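Local coordinates for Slr1438 protein (Synechocystis sp., PDB 3K25) that is of unknown function but, as an aldose 1-epimerase relative, probably binds carbohydrate and may act as an isomerase, at residues A[77-82]-A[261-266]; A[230-235]-A[279-284]; A[46-51]-A[58-63]. All blocks are in the same frame, centred on the assembly; numbering follows the deposited sequence.

Contact 1: A[77-82]-A[261-266]; sequences DQFNHA and NALNSG
Phe79 turns one ring face to Leu263, whose CD2 methyl sits almost exactly over the middle of the ring. The CD2 carbon of Leu263 lies 3.3 Å from the centroid of the Phe79 ring, close to the ring normal, a CH-pi contact in which one methyl meets all six ring carbons nearly equally. Behind it, Leu263 CG leans to one side of the ring, 3.8 Å from Phe79 CD2. The phenyl is set there by the first torsion of Phe79, which puts CG between the backbone N and the carbonyl carbon (chi1 72°), while Leu263 holds its own CG anti to the backbone N. Beside this apolar pair, Asn264 uses its amide. Asn264 ND2 donates a hydrogen bond to Gln78 O over 3.3 Å, fairly straight at 160°, arriving from above the carbonyl plane rather than along a lone pair. Strand 78-81 is thus met by the single turn of helix 262-265, in which Asn261 O accepts from both Asn264 N and Ser265 N. The strand pairs with strand 84-87, and Leu263 also touches Pro158, so the little hairpin and the helical turn meet at the protein surface. With one long hydrogen bond from the exposed Asn264 amide and a methyl-on-ring contact further in, the chemistry implies a modest join, mostly apolar in character.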
# COMPACT_ATOMS: atom_id res chain seq x y z
N ASP A 77 8.37 15.82 11.39
CA ASP A 77 7.10 15.11 11.52
C ASP A 77 5.92 16.07 11.60
O ASP A 77 4.93 15.80 12.28
CB ASP A 77 7.12 14.20 12.75
CG ASP A 77 7.69 12.82 12.45
OD1 ASP A 77 8.52 12.71 11.51
OD2 ASP A 77 7.33 11.85 13.15
N GLN A 78 6.01 17.21 10.91
CA GLN A 78 4.91 18.15 10.91
C GLN A 78 4.77 18.99 9.65
O GLN A 78 5.66 19.02 8.79
CB GLN A 78 5.02 19.09 12.11
CG GLN A 78 6.04 20.18 11.96
CD GLN A 78 6.08 21.08 13.16
OE1 GLN A 78 6.24 20.63 14.29
NE2 GLN A 78 5.93 22.38 12.92
N PHE A 79 3.62 19.65 9.55
CA PHE A 79 3.30 20.53 8.44
C PHE A 79 2.35 21.59 8.98
O PHE A 79 1.52 21.32 9.85
CB PHE A 79 2.62 19.78 7.29
CG PHE A 79 1.20 19.37 7.58
CD1 PHE A 79 0.94 18.31 8.45
CD2 PHE A 79 0.14 20.03 6.98
CE1 PHE A 79 -0.37 17.91 8.71
CE2 PHE A 79 -1.18 19.65 7.24
CZ PHE A 79 -1.43 18.58 8.10
N ASN A 80 2.49 22.80 8.47
CA ASN A 80 1.65 23.90 8.91
C ASN A 80 0.50 24.05 7.94
O ASN A 80 0.65 23.83 6.74
CB ASN A 80 2.45 25.20 8.95
CG ASN A 80 3.41 25.26 10.13
OD1 ASN A 80 3.72 24.24 10.75
ND2 ASN A 80 3.89 26.46 10.44
N HIS A 81 -0.66 24.40 8.47
CA HIS A 81 -1.84 24.64 7.64
C HIS A 81 -2.62 25.77 8.28
O HIS A 81 -3.01 25.69 9.45
CB HIS A 81 -2.73 23.41 7.53
CG HIS A 81 -4.02 23.68 6.81
ND1 HIS A 81 -4.08 23.98 5.47
CD2 HIS A 81 -5.29 23.77 7.27
CE1 HIS A 81 -5.33 24.24 5.13
NE2 HIS A 81 -6.09 24.11 6.20
N ALA A 82 -2.84 26.82 7.51
CA ALA A 82 -3.58 27.98 8.01
C ALA A 82 -3.00 28.45 9.35
O ALA A 82 -3.71 28.55 10.35
CB ALA A 82 -5.06 27.62 8.18
N ASN A 261 7.12 14.14 1.74
CA ASN A 261 6.97 15.56 2.03
C ASN A 261 6.16 16.35 1.01
O ASN A 261 6.33 17.56 0.85
CB ASN A 261 8.35 16.20 2.20
CG ASN A 261 8.29 17.50 2.98
OD1 ASN A 261 8.94 18.47 2.62
ND2 ASN A 261 7.50 17.52 4.06
N ALA A 262 5.27 15.66 0.32
CA ALA A 262 4.42 16.29 -0.68
C ALA A 262 3.42 17.27 -0.04
O ALA A 262 3.06 18.30 -0.63
CB ALA A 262 3.67 15.20 -1.47
N LEU A 263 2.97 16.95 1.18
CA LEU A 263 2.02 17.80 1.91
C LEU A 263 2.64 19.16 2.21
O LEU A 263 1.92 20.13 2.48
CB LEU A 263 1.61 17.11 3.21
CG LEU A 263 0.43 17.69 4.00
CD1 LEU A 263 -0.83 17.58 3.15
CD2 LEU A 263 0.24 16.93 5.30
N ASN A 264 3.97 19.23 2.18
CA ASN A 264 4.69 20.48 2.45
C ASN A 264 5.26 21.15 1.21
O ASN A 264 5.26 22.39 1.11
CB ASN A 264 5.85 20.23 3.42
CG ASN A 264 5.39 20.15 4.86
OD1 ASN A 264 4.70 21.04 5.36
ND2 ASN A 264 5.80 19.09 5.54
N SER A 265 5.77 20.35 0.27
CA SER A 265 6.36 20.89 -0.94
C SER A 265 5.33 21.16 -2.03
O SER A 265 5.50 22.08 -2.84
CB SER A 265 7.41 19.93 -1.49
OG SER A 265 6.80 18.84 -2.15
N GLY A 266 4.27 20.36 -2.04
CA GLY A 266 3.22 20.52 -3.04
C GLY A 266 3.46 19.61 -4.23
O GLY A 266 2.63 19.53 -5.13

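Contact 2: A[230-235]-A[279-284]; sequences EVSFSE and SAWVNF
Strands 230-233 and 279-284 run antiparallel, their axes 4.6 Å apart at closest approach and their directions 167° apart. Ser232 and Asn283 form a hydrogen-bonded pair: Ser232 N donates to Asn283 O at 3.1 Å, and Asn283 N returns a bond to Ser232 O at 2.8 Å. Past the non-hydrogen-bonded pair of Phe233 and Val282, Ser234 N reaches Trp281 O nearly along the C=O axis. There Ser234 also contributes its side chain, for Trp281 N donates to Ser234 OG at 3.0 Å, a hydroxyl accepting from the neighbouring strand as strand 230-233 gives way to loop. These are central strands of a large antiparallel sheet in the beta-sandwich of the galactose mutarotase-like fold. Val231, Phe233, Val282 and Phe284 share the face toward strands 157-168 and 250-256; on it, Val231 and Phe284 lie side by side, with Val231 CG1 3.8 Å from Phe284 CE1. Ser232 and Asn283 occupy the other face, where Asn283 OD1 bonds Arg144. The Trp281 indole folds back over the neighbouring segment 230-235, its CG between the backbone N and the carbonyl carbon (chi1 60°). Ser234 CB stands over the five-membered ring of Trp281, 3.5 Å from the centroid, and Ser234 N lies above the same face. An alanine here, lacking the ring and with it the cation-pi contact to Arg144, would probably leave Ser234 and the backbone beside it less covered. At the indole edge, near its plane, Ser232 OG approaches CZ3 of Trp281 at 3.6 Å.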
# COMPACT_ATOMS: atom_id res chain seq x y z
N GLU A 230 2.62 -7.65 -11.99
CA GLU A 230 2.47 -6.32 -12.56
C GLU A 230 1.56 -5.37 -11.77
O GLU A 230 0.46 -5.74 -11.35
CB GLU A 230 1.93 -6.41 -13.99
CG GLU A 230 1.55 -5.06 -14.58
CD GLU A 230 0.58 -5.19 -15.74
OE1 GLU A 230 -0.48 -5.84 -15.55
OE2 GLU A 230 0.87 -4.64 -16.82
N VAL A 231 2.03 -4.14 -11.61
CA VAL A 231 1.30 -3.11 -10.88
C VAL A 231 0.79 -2.02 -11.84
O VAL A 231 1.59 -1.35 -12.50
CB VAL A 231 2.19 -2.43 -9.83
CG1 VAL A 231 1.37 -1.48 -9.00
CG2 VAL A 231 2.85 -3.48 -8.95
N SER A 232 -0.52 -1.85 -11.91
CA SER A 232 -1.08 -0.82 -12.77
C SER A 232 -1.86 0.14 -11.88
O SER A 232 -2.20 -0.21 -10.75
CB SER A 232 -1.99 -1.45 -13.84
OG SER A 232 -3.05 -2.17 -13.25
N PHE A 233 -2.14 1.35 -12.36
CA PHE A 233 -2.82 2.34 -11.53
C PHE A 233 -3.46 3.53 -12.25
O PHE A 233 -3.01 3.95 -13.31
CB PHE A 233 -1.82 2.89 -10.50
CG PHE A 233 -0.42 3.02 -11.04
CD1 PHE A 233 0.41 1.89 -11.13
CD2 PHE A 233 0.08 4.25 -11.45
CE1 PHE A 233 1.71 1.99 -11.63
CE2 PHE A 233 1.39 4.36 -11.96
CZ PHE A 233 2.20 3.23 -12.05
N SER A 234 -4.51 4.07 -11.64
CA SER A 234 -5.19 5.23 -12.20
C SER A 234 -4.26 6.47 -12.10
O SER A 234 -3.25 6.44 -11.39
CB SER A 234 -6.51 5.47 -11.45
OG SER A 234 -6.31 5.93 -10.13
N GLU A 235 -4.60 7.55 -12.80
CA GLU A 235 -3.75 8.73 -12.82
C GLU A 235 -3.45 9.47 -11.52
O GLU A 235 -2.65 10.41 -11.52
CB GLU A 235 -4.25 9.72 -13.87
CG GLU A 235 -5.64 10.26 -13.65
CD GLU A 235 -6.14 11.04 -14.86
OE1 GLU A 235 -7.29 11.52 -14.83
OE2 GLU A 235 -5.37 11.18 -15.84
N SER A 279 -12.11 9.53 -7.12
CA SER A 279 -11.86 8.10 -7.08
C SER A 279 -10.58 7.72 -7.81
O SER A 279 -10.05 8.48 -8.62
CB SER A 279 -13.06 7.32 -7.64
OG SER A 279 -13.27 7.59 -9.01
N ALA A 280 -10.09 6.53 -7.51
CA ALA A 280 -8.87 6.04 -8.12
C ALA A 280 -8.87 4.54 -7.95
O ALA A 280 -9.77 3.96 -7.33
CB ALA A 280 -7.66 6.66 -7.42
N TRP A 281 -7.85 3.90 -8.51
CA TRP A 281 -7.71 2.47 -8.39
C TRP A 281 -6.28 2.01 -8.66
O TRP A 281 -5.51 2.65 -9.38
CB TRP A 281 -8.66 1.76 -9.35
CG TRP A 281 -8.41 2.12 -10.78
CD1 TRP A 281 -9.01 3.11 -11.50
CD2 TRP A 281 -7.40 1.55 -11.64
NE1 TRP A 281 -8.45 3.20 -12.75
CE2 TRP A 281 -7.46 2.25 -12.86
CE3 TRP A 281 -6.47 0.52 -11.49
CZ2 TRP A 281 -6.60 1.96 -13.94
CZ3 TRP A 281 -5.61 0.23 -12.55
CH2 TRP A 281 -5.69 0.95 -13.76
N VAL A 282 -5.94 0.87 -8.06
CA VAL A 282 -4.64 0.26 -8.25
C VAL A 282 -4.95 -1.20 -8.59
O VAL A 282 -5.91 -1.76 -8.09
CB VAL A 282 -3.79 0.34 -6.98
CG1 VAL A 282 -2.47 -0.33 -7.22
CG2 VAL A 282 -3.57 1.80 -6.61
N ASN A 283 -4.14 -1.80 -9.45
CA ASN A 283 -4.39 -3.18 -9.85
C ASN A 283 -3.15 -4.04 -9.72
O ASN A 283 -2.03 -3.59 -9.90
CB ASN A 283 -4.89 -3.22 -11.29
CG ASN A 283 -5.63 -4.51 -11.61
OD1 ASN A 283 -6.83 -4.64 -11.35
ND2 ASN A 283 -4.91 -5.47 -12.18
N PHE A 284 -3.37 -5.31 -9.39
CA PHE A 284 -2.28 -6.25 -9.23
C PHE A 284 -2.59 -7.49 -10.05
O PHE A 284 -3.58 -8.18 -9.80
CB PHE A 284 -2.11 -6.58 -7.76
CG PHE A 284 -1.84 -5.37 -6.91
CD1 PHE A 284 -0.64 -4.68 -7.01
CD2 PHE A 284 -2.83 -4.89 -6.03
CE1 PHE A 284 -0.41 -3.52 -6.27
CE2 PHE A 284 -2.61 -3.73 -5.28
CZ PHE A 284 -1.39 -3.05 -5.40

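Contact 3: A[46-51]-A[58-63]; sequences LYFDRE and LSVRGG
The long loop between strands 43-44 and 66-67 doubles back on itself here, its two arms joined by a single backbone bridge between Phe48 and Gly62, whose CA atoms are 4.0 Å apart. One bond lies on each side of the bridged pair: Gly63 N donates to Tyr47 O at 2.8 Å, and Asp49 N to Arg61 O at 3.0 Å, both nearly along the C=O axis. The close approach depends on glycine, since a CB on Gly62 would run into Tyr47 O and Phe48 CA. The two aromatic side chains use their edges. Tyr47 CE1 comes 3.4 Å from Arg61 O, with Gly62 CA also near the ring plane, while Phe48 CD1 lies 3.6 Å from Gly62 C. Phe48 CE1 then meets the methyl CG2 of Val60 at 3.9 Å, the two side chains crossing at about a right angle. Phe48 and Tyr47 both have CG anti to the backbone N, and the rings find further partners in Phe53 and Tyr250 respectively. Asp49 OD1 accepts from Arg52 N, within the turn that links the arms. Two arms running nearly oppositely, with two hydrogen bonds flanking one non-hydrogen-bonded residue pair, are typical of an isolated antiparallel beta bridge closing a loop.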
# COMPACT_ATOMS: atom_id res chain seq x y z
N LEU A 46 1.99 -12.66 -1.87
CA LEU A 46 2.37 -11.59 -0.94
C LEU A 46 3.24 -12.14 0.19
O LEU A 46 3.13 -13.31 0.53
CB LEU A 46 1.15 -10.94 -0.30
CG LEU A 46 0.33 -9.96 -1.14
CD1 LEU A 46 -0.92 -9.51 -0.38
CD2 LEU A 46 1.21 -8.78 -1.48
N TYR A 47 4.09 -11.29 0.75
CA TYR A 47 4.95 -11.68 1.87
C TYR A 47 4.27 -11.18 3.13
O TYR A 47 3.66 -10.11 3.11
CB TYR A 47 6.32 -11.03 1.75
CG TYR A 47 7.10 -10.96 3.06
CD1 TYR A 47 6.83 -9.97 4.02
CD2 TYR A 47 8.13 -11.86 3.33
CE1 TYR A 47 7.57 -9.89 5.20
CE2 TYR A 47 8.87 -11.79 4.51
CZ TYR A 47 8.59 -10.80 5.44
OH TYR A 47 9.35 -10.73 6.58
N PHE A 48 4.39 -11.92 4.22
CA PHE A 48 3.74 -11.49 5.46
C PHE A 48 4.40 -12.03 6.71
O PHE A 48 4.49 -13.24 6.90
CB PHE A 48 2.27 -11.90 5.44
CG PHE A 48 1.43 -11.16 6.45
CD1 PHE A 48 1.27 -9.78 6.37
CD2 PHE A 48 0.79 -11.85 7.48
CE1 PHE A 48 0.49 -9.08 7.29
CE2 PHE A 48 0.01 -11.16 8.41
CZ PHE A 48 -0.14 -9.77 8.32
N ASP A 49 4.85 -11.13 7.57
CA ASP A 49 5.50 -11.52 8.81
C ASP A 49 4.44 -11.77 9.89
O ASP A 49 4.06 -10.85 10.62
CB ASP A 49 6.46 -10.42 9.26
CG ASP A 49 7.32 -10.85 10.42
OD1 ASP A 49 6.82 -11.63 11.26
OD2 ASP A 49 8.48 -10.38 10.51
N ARG A 50 4.00 -13.02 10.00
CA ARG A 50 2.98 -13.43 10.97
C ARG A 50 3.33 -13.20 12.43
O ARG A 50 2.52 -12.67 13.19
CB ARG A 50 2.62 -14.90 10.76
CG ARG A 50 1.97 -15.19 9.42
CD ARG A 50 1.64 -16.66 9.27
NE ARG A 50 1.02 -16.94 7.98
CZ ARG A 50 0.80 -18.15 7.50
NH1 ARG A 50 1.15 -19.22 8.21
NH2 ARG A 50 0.22 -18.31 6.32
N GLU A 51 4.53 -13.61 12.82
CA GLU A 51 4.95 -13.44 14.20
C GLU A 51 4.89 -11.99 14.61
O GLU A 51 4.32 -11.64 15.65
CB GLU A 51 6.36 -13.98 14.37
CG GLU A 51 6.42 -15.48 14.39
CD GLU A 51 7.74 -16.00 13.90
OE1 GLU A 51 7.93 -16.00 12.66
OE2 GLU A 51 8.58 -16.39 14.74
N LEU A 58 3.67 -3.27 16.87
CA LEU A 58 4.65 -3.22 15.79
C LEU A 58 4.02 -2.94 14.43
O LEU A 58 2.92 -3.40 14.13
CB LEU A 58 5.44 -4.52 15.73
CG LEU A 58 6.65 -4.64 16.67
CD1 LEU A 58 6.29 -4.16 18.07
CD2 LEU A 58 7.13 -6.08 16.69
N SER A 59 4.74 -2.16 13.62
CA SER A 59 4.27 -1.80 12.29
C SER A 59 4.16 -3.08 11.50
O SER A 59 4.97 -4.00 11.67
CB SER A 59 5.26 -0.87 11.61
OG SER A 59 6.47 -1.54 11.33
N VAL A 60 3.18 -3.16 10.62
CA VAL A 60 3.00 -4.35 9.82
C VAL A 60 4.09 -4.42 8.76
O VAL A 60 4.42 -3.42 8.14
CB VAL A 60 1.60 -4.39 9.17
CG1 VAL A 60 1.22 -3.01 8.63
CG2 VAL A 60 1.59 -5.41 8.04
N ARG A 61 4.65 -5.62 8.60
CA ARG A 61 5.69 -5.91 7.61
C ARG A 61 5.18 -7.01 6.72
O ARG A 61 5.31 -8.19 7.03
CB ARG A 61 6.97 -6.39 8.29
CG ARG A 61 7.79 -5.31 8.92
CD ARG A 61 8.79 -4.70 7.95
NE ARG A 61 9.50 -3.59 8.58
CZ ARG A 61 8.94 -2.41 8.86
NH1 ARG A 61 7.67 -2.19 8.54
NH2 ARG A 61 9.64 -1.46 9.48
N GLY A 62 4.60 -6.62 5.59
CA GLY A 62 4.08 -7.59 4.66
C GLY A 62 2.69 -7.15 4.29
O GLY A 62 2.22 -6.12 4.78
N GLY A 63 2.02 -7.90 3.43
CA GLY A 63 0.68 -7.50 3.03
C GLY A 63 0.69 -6.23 2.21
O GLY A 63 1.67 -5.92 1.52

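The three contacts are separate but share one neighbour, strand 157-168. Leu263 of contact 1 touches Pro158 on it, Val231 of contact 2 and Leu46 of contact 3 both touch Phe167, and the backbones of Tyr47 and Gly63 are hydrogen-bonded to the backbone of Tyr166. Contacts 2 and 3 lie on opposite sides of the chain's centre, with centres 22 Å apart but nearest atoms only about 7 Å apart. Contact 1 is peripheral, its centre 25 Å from that of contact 2 and 29 Å from that of contact 3. In sequence, contact 3 closes before the others open, whereas the segments of contacts 1 and 2 alternate along the chain.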